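Long-range contacts in Alpha/beta hydrolase (Paenibacillus sp. VTT E-133280, PDB 6TJ2), which is an extracellular esterase that probably hydrolyses methyl salicylate to salicylic acid, resembling tobacco salicylic acid binding protein 2 in structure and activity: residues K226-Y230 and L252-F257; N172-T176 and P204-L210; D184-T189 and E233-I237. All coordinates share one frame; numbering follows the deposited sequence.

Contact 1 (K226-Y230 and L252-F257)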
loop_
_atom_site.group_PDB
_atom_site.type_symbol
_atom_site.label_atom_id
_atom_site.label_comp_id
_atom_site.label_asym_id
_atom_site.label_seq_id
_atom_site.Cartn_x
_atom_site.Cartn_y
_atom_site.Cartn_z
ATOM N N LYS A 226 -10.879 18.265 5.244
ATOM C CA LYS A 226 -11.095 16.823 5.422
ATOM C C LYS A 226 -9.787 16.098 5.596
ATOM O O LYS A 226 -8.763 16.484 4.995
ATOM C CB LYS A 226 -11.811 16.256 4.203
ATOM C CG LYS A 226 -13.220 16.831 3.989
ATOM C CD LYS A 226 -13.753 16.679 2.577
ATOM C CE LYS A 226 -13.370 17.880 1.743
ATOM N NZ LYS A 226 -14.364 18.957 1.991
ATOM N N SER A 227 -9.841 15.000 6.333
ATOM C CA SER A 227 -8.763 14.011 6.450
ATOM C C SER A 227 -9.303 12.626 6.242
ATOM O O SER A 227 -10.515 12.373 6.483
ATOM C CB SER A 227 -8.096 14.070 7.801
ATOM O OG SER A 227 -7.605 15.371 8.063
ATOM N N TYR A 228 -8.432 11.730 5.831
ATOM C CA TYR A 228 -8.746 10.303 5.740
ATOM C C TYR A 228 -7.675 9.567 6.485
ATOM O O TYR A 228 -6.475 9.662 6.133
ATOM C CB TYR A 228 -8.854 9.814 4.293
ATOM C CG TYR A 228 -9.647 8.531 4.150
ATOM C CD1 TYR A 228 -9.107 7.296 4.485
ATOM C CD2 TYR A 228 -10.978 8.548 3.723
ATOM C CE1 TYR A 228 -9.842 6.138 4.455
ATOM C CE2 TYR A 228 -11.725 7.375 3.681
ATOM C CZ TYR A 228 -11.171 6.196 4.092
ATOM O OH TYR A 228 -11.935 5.045 4.067
ATOM N N LEU A 229 -8.079 8.833 7.522
ATOM C CA LEU A 229 -7.222 7.978 8.348
ATOM C C LEU A 229 -7.454 6.534 7.922
ATOM O O LEU A 229 -8.575 6.051 8.022
ATOM C CB LEU A 229 -7.548 8.245 9.836
ATOM C CG LEU A 229 -6.826 7.306 10.813
ATOM C CD1 LEU A 229 -5.302 7.289 10.664
ATOM C CD2 LEU A 229 -7.228 7.624 12.264
ATOM N N TYR A 230 -6.415 5.885 7.401
ATOM C CA TYR A 230 -6.485 4.557 6.803
ATOM C C TYR A 230 -5.590 3.597 7.507
ATOM O O TYR A 230 -4.390 3.915 7.650
ATOM C CB TYR A 230 -6.104 4.650 5.323
ATOM C CG TYR A 230 -6.086 3.338 4.596
ATOM C CD1 TYR A 230 -4.931 2.932 3.976
ATOM C CD2 TYR A 230 -7.189 2.499 4.558
ATOM C CE1 TYR A 230 -4.898 1.769 3.240
ATOM C CE2 TYR A 230 -7.131 1.288 3.887
ATOM C CZ TYR A 230 -5.994 0.940 3.220
ATOM O OH TYR A 230 -6.017 -0.265 2.509
ATOM N N LEU A 252 -13.215 12.301 -1.612
ATOM C CA LEU A 252 -13.131 13.565 -0.836
ATOM C C LEU A 252 -12.538 14.703 -1.648
ATOM O O LEU A 252 -12.749 15.868 -1.210
ATOM C CB LEU A 252 -12.312 13.324 0.432
ATOM C CG LEU A 252 -12.920 12.291 1.396
ATOM C CD1 LEU A 252 -12.061 12.270 2.636
ATOM C CD2 LEU A 252 -14.398 12.606 1.697
ATOM N N GLY A 253 -11.830 14.406 -2.723
ATOM C CA GLY A 253 -11.112 15.447 -3.469
ATOM C C GLY A 253 -9.784 15.709 -2.768
ATOM O O GLY A 253 -8.955 14.796 -2.671
ATOM N N VAL A 254 -9.570 16.917 -2.290
ATOM C CA VAL A 254 -8.351 17.295 -1.553
ATOM C C VAL A 254 -8.591 16.929 -0.087
ATOM O O VAL A 254 -9.615 17.333 0.473
ATOM C CB VAL A 254 -7.986 18.768 -1.753
ATOM C CG1 VAL A 254 -6.828 19.188 -0.849
ATOM C CG2 VAL A 254 -7.646 19.050 -3.213
ATOM N N PHE A 255 -7.672 16.187 0.482
ATOM C CA PHE A 255 -7.781 15.790 1.903
ATOM C C PHE A 255 -6.399 15.499 2.441
ATOM O O PHE A 255 -5.436 15.243 1.676
ATOM C CB PHE A 255 -8.726 14.577 2.060
ATOM C CG PHE A 255 -8.191 13.335 1.410
ATOM C CD1 PHE A 255 -7.469 12.425 2.132
ATOM C CD2 PHE A 255 -8.360 13.085 0.072
ATOM C CE1 PHE A 255 -6.922 11.301 1.532
ATOM C CE2 PHE A 255 -7.868 11.935 -0.515
ATOM C CZ PHE A 255 -7.164 11.026 0.208
ATOM N N ARG A 256 -6.294 15.431 3.748
ATOM C CA ARG A 256 -5.065 15.023 4.434
ATOM C C ARG A 256 -5.079 13.535 4.707
ATOM O O ARG A 256 -5.965 13.032 5.418
ATOM C CB ARG A 256 -4.894 15.741 5.771
ATOM C CG ARG A 256 -3.575 15.439 6.482
ATOM C CD ARG A 256 -3.576 15.839 7.960
ATOM N NE ARG A 256 -3.793 17.264 8.033
ATOM C CZ ARG A 256 -4.154 17.896 9.158
ATOM N NH1 ARG A 256 -4.208 17.232 10.292
ATOM N NH2 ARG A 256 -4.459 19.168 9.105
ATOM N N PHE A 257 -4.162 12.823 4.087
ATOM C CA PHE A 257 -4.020 11.384 4.257
ATOM C C PHE A 257 -3.113 11.067 5.423
ATOM O O PHE A 257 -1.962 11.537 5.460
ATOM C CB PHE A 257 -3.438 10.760 2.981
ATOM C CG PHE A 257 -3.243 9.264 3.060
ATOM C CD1 PHE A 257 -4.342 8.408 3.226
ATOM C CD2 PHE A 257 -1.998 8.678 2.841
ATOM C CE1 PHE A 257 -4.157 7.044 3.322
ATOM C CE2 PHE A 257 -1.819 7.316 2.906
ATOM C CZ PHE A 257 -2.914 6.471 3.131
HETATM O O HOH W 1 -9.828 19.129 2.596
#

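Contact 2 (N172-T176 and P204-L210)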
loop_
_atom_site.group_PDB
_atom_site.type_symbol
_atom_site.label_atom_id
_atom_site.label_comp_id
_atom_site.label_asym_id
_atom_site.label_seq_id
_atom_site.Cartn_x
_atom_site.Cartn_y
_atom_site.Cartn_z
ATOM N N ASN A 172 -36.593 -9.478 9.206
ATOM C CA ASN A 172 -36.898 -8.341 10.097
ATOM C C ASN A 172 -36.055 -7.118 9.707
ATOM O O ASN A 172 -35.867 -6.244 10.548
ATOM C CB ASN A 172 -36.730 -8.676 11.577
ATOM C CG ASN A 172 -35.304 -8.989 11.949
ATOM O OD1 ASN A 172 -34.387 -8.919 11.130
ATOM N ND2 ASN A 172 -35.130 -9.358 13.205
ATOM N N ASN A 173 -35.545 -7.091 8.478
ATOM C CA ASN A 173 -34.837 -5.893 7.984
ATOM C C ASN A 173 -33.530 -5.686 8.752
ATOM O O ASN A 173 -33.137 -4.532 8.857
ATOM C CB ASN A 173 -35.692 -4.639 8.023
ATOM C CG ASN A 173 -35.173 -3.522 7.150
ATOM O OD1 ASN A 173 -35.135 -2.344 7.577
ATOM N ND2 ASN A 173 -34.809 -3.851 5.932
ATOM N N THR A 174 -32.835 -6.750 9.110
ATOM C CA THR A 174 -31.517 -6.626 9.752
ATOM C C THR A 174 -30.495 -7.465 9.012
ATOM O O THR A 174 -30.832 -8.428 8.286
ATOM C CB THR A 174 -31.519 -6.956 11.237
ATOM O OG1 THR A 174 -31.822 -8.340 11.473
ATOM C CG2 THR A 174 -32.494 -6.087 12.021
ATOM N N ILE A 175 -29.234 -7.082 9.172
ATOM C CA ILE A 175 -28.116 -7.880 8.644
ATOM C C ILE A 175 -27.242 -8.283 9.805
ATOM O O ILE A 175 -26.717 -7.430 10.536
ATOM C CB ILE A 175 -27.293 -7.055 7.641
ATOM C CG1 ILE A 175 -28.142 -6.720 6.412
ATOM C CG2 ILE A 175 -26.032 -7.816 7.265
ATOM C CD1 ILE A 175 -27.510 -5.651 5.501
ATOM N N THR A 176 -27.095 -9.591 9.966
ATOM C CA THR A 176 -26.154 -10.176 10.930
ATOM C C THR A 176 -24.945 -10.671 10.157
ATOM O O THR A 176 -25.120 -11.533 9.276
ATOM C CB THR A 176 -26.791 -11.290 11.756
ATOM O OG1 THR A 176 -27.934 -10.762 12.443
ATOM C CG2 THR A 176 -25.823 -11.894 12.744
ATOM N N PRO A 204 -26.686 -7.073 15.215
ATOM C CA PRO A 204 -27.289 -6.972 13.885
ATOM C C PRO A 204 -27.551 -5.525 13.527
ATOM O O PRO A 204 -27.873 -4.703 14.402
ATOM C CB PRO A 204 -28.628 -7.740 14.029
ATOM C CG PRO A 204 -28.350 -8.717 15.161
ATOM C CD PRO A 204 -27.495 -7.927 16.136
ATOM N N GLU A 205 -27.467 -5.224 12.252
ATOM C CA GLU A 205 -27.594 -3.858 11.749
ATOM C C GLU A 205 -28.961 -3.663 11.110
ATOM O O GLU A 205 -29.304 -4.353 10.141
ATOM C CB GLU A 205 -26.504 -3.573 10.713
ATOM C CG GLU A 205 -26.490 -2.110 10.260
ATOM C CD GLU A 205 -25.993 -1.137 11.321
ATOM O OE1 GLU A 205 -25.631 -1.533 12.439
ATOM O OE2 GLU A 205 -26.012 0.103 11.038
ATOM N N PRO A 206 -29.707 -2.622 11.505
ATOM C CA PRO A 206 -30.919 -2.246 10.758
ATOM C C PRO A 206 -30.547 -1.849 9.332
ATOM O O PRO A 206 -29.621 -1.048 9.128
ATOM C CB PRO A 206 -31.466 -1.042 11.507
ATOM C CG PRO A 206 -30.840 -1.076 12.868
ATOM C CD PRO A 206 -29.498 -1.765 12.673
ATOM N N ALA A 207 -31.203 -2.423 8.322
ATOM C CA ALA A 207 -30.622 -2.435 6.978
ATOM C C ALA A 207 -30.961 -1.186 6.165
ATOM O O ALA A 207 -30.212 -0.875 5.238
ATOM C CB ALA A 207 -31.066 -3.656 6.214
ATOM N N THR A 208 -32.066 -0.509 6.403
ATOM C CA THR A 208 -32.509 0.557 5.482
ATOM C C THR A 208 -31.424 1.598 5.228
ATOM O O THR A 208 -31.177 1.948 4.075
ATOM C CB THR A 208 -33.833 1.166 5.909
ATOM O OG1 THR A 208 -34.807 0.116 5.904
ATOM C CG2 THR A 208 -34.194 2.376 5.088
ATOM N N PRO A 209 -30.723 2.125 6.246
ATOM C CA PRO A 209 -29.784 3.201 6.000
ATOM C C PRO A 209 -28.608 2.784 5.115
ATOM O O PRO A 209 -27.963 3.700 4.573
ATOM C CB PRO A 209 -29.317 3.611 7.406
ATOM C CG PRO A 209 -30.454 3.189 8.297
ATOM C CD PRO A 209 -30.930 1.878 7.679
ATOM N N LEU A 210 -28.305 1.524 5.048
ATOM C CA LEU A 210 -27.169 1.055 4.209
ATOM C C LEU A 210 -27.540 1.123 2.732
ATOM O O LEU A 210 -26.650 1.226 1.894
ATOM C CB LEU A 210 -26.794 -0.361 4.613
ATOM C CG LEU A 210 -25.933 -0.505 5.867
ATOM C CD1 LEU A 210 -26.579 0.121 7.095
ATOM C CD2 LEU A 210 -25.678 -1.996 6.121
#

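Contact 3 (D184-T189 and E233-I237)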
loop_
_atom_site.group_PDB
_atom_site.type_symbol
_atom_site.label_atom_id
_atom_site.label_comp_id
_atom_site.label_asym_id
_atom_site.label_seq_id
_atom_site.Cartn_x
_atom_site.Cartn_y
_atom_site.Cartn_z
ATOM N N ASP A 184 -12.442 -13.097 9.589
ATOM C CA ASP A 184 -11.388 -13.023 8.561
ATOM C C ASP A 184 -11.343 -11.679 7.829
ATOM O O ASP A 184 -10.298 -11.442 7.215
ATOM C CB ASP A 184 -11.407 -14.238 7.629
ATOM C CG ASP A 184 -10.758 -15.476 8.240
ATOM O OD1 ASP A 184 -10.033 -15.371 9.206
ATOM O OD2 ASP A 184 -10.927 -16.521 7.578
ATOM N N THR A 185 -12.358 -10.830 7.891
ATOM C CA THR A 185 -12.324 -9.570 7.123
ATOM C C THR A 185 -12.608 -8.343 7.942
ATOM O O THR A 185 -12.284 -7.253 7.428
ATOM C CB THR A 185 -13.225 -9.589 5.890
ATOM O OG1 THR A 185 -14.598 -9.495 6.262
ATOM C CG2 THR A 185 -12.982 -10.821 5.053
ATOM N N PHE A 186 -13.137 -8.425 9.160
ATOM C CA PHE A 186 -13.335 -7.261 10.041
ATOM C C PHE A 186 -12.281 -7.205 11.138
ATOM O O PHE A 186 -11.884 -6.137 11.588
ATOM C CB PHE A 186 -14.743 -7.267 10.650
ATOM C CG PHE A 186 -15.824 -6.809 9.707
ATOM C CD1 PHE A 186 -16.613 -5.731 10.074
ATOM C CD2 PHE A 186 -16.112 -7.428 8.509
ATOM C CE1 PHE A 186 -17.624 -5.264 9.242
ATOM C CE2 PHE A 186 -17.149 -6.980 7.694
ATOM C CZ PHE A 186 -17.881 -5.870 8.071
ATOM N N VAL A 187 -11.913 -8.391 11.646
ATOM C CA VAL A 187 -10.919 -8.509 12.742
ATOM C C VAL A 187 -9.792 -9.480 12.343
ATOM O O VAL A 187 -9.320 -10.323 13.138
ATOM C CB VAL A 187 -11.611 -8.889 14.065
ATOM C CG1 VAL A 187 -12.513 -7.767 14.550
ATOM C CG2 VAL A 187 -12.394 -10.173 13.997
ATOM N N ASN A 188 -9.356 -9.416 11.094
ATOM C CA ASN A 188 -8.322 -10.305 10.548
ATOM C C ASN A 188 -7.042 -10.274 11.360
ATOM O O ASN A 188 -6.388 -11.358 11.400
ATOM C CB ASN A 188 -8.048 -9.945 9.073
ATOM C CG ASN A 188 -8.052 -8.477 8.710
ATOM O OD1 ASN A 188 -9.005 -7.774 9.008
ATOM N ND2 ASN A 188 -7.005 -8.040 8.019
ATOM N N THR A 189 -6.690 -9.228 12.071
ATOM C CA THR A 189 -5.413 -9.194 12.846
ATOM C C THR A 189 -5.632 -9.654 14.287
ATOM O O THR A 189 -4.636 -9.745 15.014
ATOM C CB THR A 189 -4.771 -7.803 12.802
ATOM O OG1 THR A 189 -5.576 -6.886 13.542
ATOM C CG2 THR A 189 -4.611 -7.300 11.395
ATOM N N GLU A 233 -4.442 -2.860 6.904
ATOM C CA GLU A 233 -4.982 -4.220 6.873
ATOM C C GLU A 233 -6.515 -4.158 6.997
ATOM O O GLU A 233 -7.135 -5.212 7.228
ATOM C CB GLU A 233 -4.351 -5.098 7.946
ATOM C CG GLU A 233 -2.928 -5.568 7.578
ATOM C CD GLU A 233 -2.167 -6.044 8.773
ATOM O OE1 GLU A 233 -1.892 -5.231 9.681
ATOM O OE2 GLU A 233 -1.818 -7.243 8.826
ATOM N N ASP A 234 -7.134 -3.000 6.756
ATOM C CA ASP A 234 -8.624 -2.935 6.845
ATOM C C ASP A 234 -9.216 -3.468 5.544
ATOM O O ASP A 234 -9.058 -2.855 4.447
ATOM C CB ASP A 234 -9.075 -1.521 7.131
ATOM C CG ASP A 234 -10.558 -1.503 7.466
ATOM O OD1 ASP A 234 -11.289 -2.371 6.957
ATOM O OD2 ASP A 234 -10.930 -0.658 8.323
ATOM N N THR A 235 -9.903 -4.590 5.653
ATOM C CA THR A 235 -10.498 -5.326 4.539
ATOM C C THR A 235 -12.021 -5.440 4.718
ATOM O O THR A 235 -12.633 -6.303 4.098
ATOM C CB THR A 235 -9.886 -6.711 4.450
ATOM O OG1 THR A 235 -9.993 -7.390 5.699
ATOM C CG2 THR A 235 -8.434 -6.648 4.076
ATOM N N ALA A 236 -12.652 -4.596 5.509
ATOM C CA ALA A 236 -14.098 -4.741 5.719
ATOM C C ALA A 236 -14.795 -4.537 4.395
ATOM O O ALA A 236 -15.790 -5.213 4.125
ATOM C CB ALA A 236 -14.583 -3.838 6.816
ATOM N N ILE A 237 -14.305 -3.652 3.552
ATOM C CA ILE A 237 -14.579 -3.707 2.095
ATOM C C ILE A 237 -13.293 -4.244 1.489
ATOM O O ILE A 237 -12.194 -3.833 1.890
ATOM C CB ILE A 237 -15.044 -2.331 1.569
ATOM C CG1 ILE A 237 -15.515 -2.446 0.123
ATOM C CG2 ILE A 237 -13.974 -1.252 1.769
ATOM C CD1 ILE A 237 -16.349 -1.252 -0.272
HETATM O O HOH W 2 -8.939 -9.819 5.335
HETATM O O HOH W 3 -10.328 -5.441 8.412
HETATM O O HOH W 4 -16.118 -8.066 4.365
#

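Contact 1 (K226-Y230 and L252-F257)
Arg256 O is gripped from strand 226-230 by two groups: the N-H of Tyr228, with N to O 2.8 Å, and the weaker CA-H of Ser227, whose CA stands 3.1 Å from the same oxygen. One step earlier Lys226 O accepts from Arg256 N at 3.0 Å. Before the first of these bonds a water bridges the two segments, accepting from Lys226 N and donating to Val254 O. The two strands are parallel neighbours at one border of the alpha/beta-hydrolase sheet, joined through helix 244-250 in a beta-alpha-beta crossover, and Gly253, with positive phi, lets the chain turn out of that helix. Ser227 and Arg256 share one face. Serine is small enough to lie against the arginine: Ser227 OG is 4.1 Å from the guanidinium plane, over one face and off toward the rim, while bonding to Ala282 O of helix 272-283. The guanidinium itself gives NH1 to the carbonyls of Lys281 and Arg284 and forms a salt bridge through NE to Asp184 of the second subunit. The other face is aromatic. Phe255 places CG between its backbone N and carbonyl carbon (chi1 66°), which swings the ring alongside the neighbouring strand until CD1 meets Tyr228 CB at 3.7 Å. Leu252 CD1 comes to the edge of the Tyr228 ring, 4.0 Å from CD2, with the two side chains at about a right angle. Farther along, Phe257 CE1 rests 3.7 Å from Tyr230 CB, and His245 stacks on the Phe257 ring.

Contact 2 (N172-T176 and P204-L210)
Ile175 and Glu205 form the hydrogen-bonded pair of a short antiparallel two-stranded sheet, exchanging both of their backbone bonds: Glu205 N to Ile175 O and Ile175 N to Glu205 O, each 2.9 Å. The strands belong to the mostly helical stretch between core strands 134-139 and 226-231, consistent with the cap inserted into many alpha/beta hydrolases. A third bond, from Ala207 N to Asn173 O, extends the pairing past the non-hydrogen-bonded pair of Thr174 and Pro206. Proline is at home there, since its N has no proton to give and this position asks for none. Instead, Thr174 CA brings its hydrogen toward Glu205 O, CA to O 3.2 Å. Thr176 and Pro204 lie side by side, the hydroxyl OG1 3.4 Å from CG of the proline ring. On the Ile175 face the packing is apolar. The long branch of isoleucine, with CG1 anti to the carbonyl carbon (chi1 -65°), carries CD1 across to meet Leu210 CD2 tip to tip at 4.1 Å, while Ala207 CB, small enough not to block the way, is touched by the same methyl. Leu166 of helix 157-170 also packs on Ile175. Outside this shell, Trp54 NE1 gives Ile175 O a second donor. The Glu205 carboxylate turns away from the partner strand and accepts from Trp54 N through OE1 and bonds to His82 NE2 through OE2. On the Thr174 face, the threonine hydroxyl OG1 donates to Asn172 OD1 at 2.7 Å, an oxygen that also bonds to Ser170 OG.

Contact 3 (D184-T189 and E233-I237)
Asn188 points its CB toward the loop 233-237, and its CG, placed between the backbone N and the carbonyl carbon (chi1 39°), comes within 3.7 Å of Glu233 O. Beyond it the amide divides its work. OD1 meets a water at 2.7 Å, and that water, also in reach of Thr185 O, accepts from Thr235 N and so bridges the segments. ND2 donates to Glu233 O at 2.9 Å in an almost straight bond (172°) that lies in the plane of both the amide and the carbonyl; the same nitrogen also bonds to Phe257 O of the third subunit. Asparagine suits this place because one flat group offers both a donor and an acceptor. With the amide cut back to an alanine's methyl, Glu233 O and Phe257 O of the third subunit would probably lose this donor, and the water one of its partners. The loop being held follows strand 226-231 and bears Asp234, whose OD2 bonds to His264 ND1, consistent with the acid of the Ser-His-Asp triad of alpha/beta hydrolases. Asp234 OD1 accepts from Ala236 N at 3.0 Å, closing an Asx turn that fixes the carboxylate. Thr235 OG1 donates to Thr185 O at 2.9 Å and accepts from a second water, 2.7 Å away, which also donates to Asp184 O. Next comes Ala236, whose small methyl can sit close over a ring: CB stands over the centre of the Phe186 ring, 4.0 Å from the centroid and 5° off the normal, a CH-pi contact. That ring also meets the ring of His264. At the far end the methyl CG2 of Thr189 lies 3.8 Å from Glu233 OE2, which bonds to Glu259 N of the third subunit, while OE1 pairs with Lys261.

Overall arrangement
Contact 3 lies closest to the probable active site, since it holds Asp234 of the probable Ser117-His264-Asp234 triad. Contact 1 pairs the strand that leads into the same loop with its neighbour: residues 226-230 run on toward 233-237, although the contact centres are 21 Å apart. Contact 2 sits on the opposite side of the chain's centre from contact 1, about 28 Å between centres, and joins elements of what is probably the cap; strand 174-175 is followed by helix 179-185, where contact 3 begins, and the nearest atoms of contacts 2 and 3 are about 8 Å apart. Contacts 1 and 3 also meet between subunits, where residues 254-257 of one copy meet residues 184-188 and 233-235 of another.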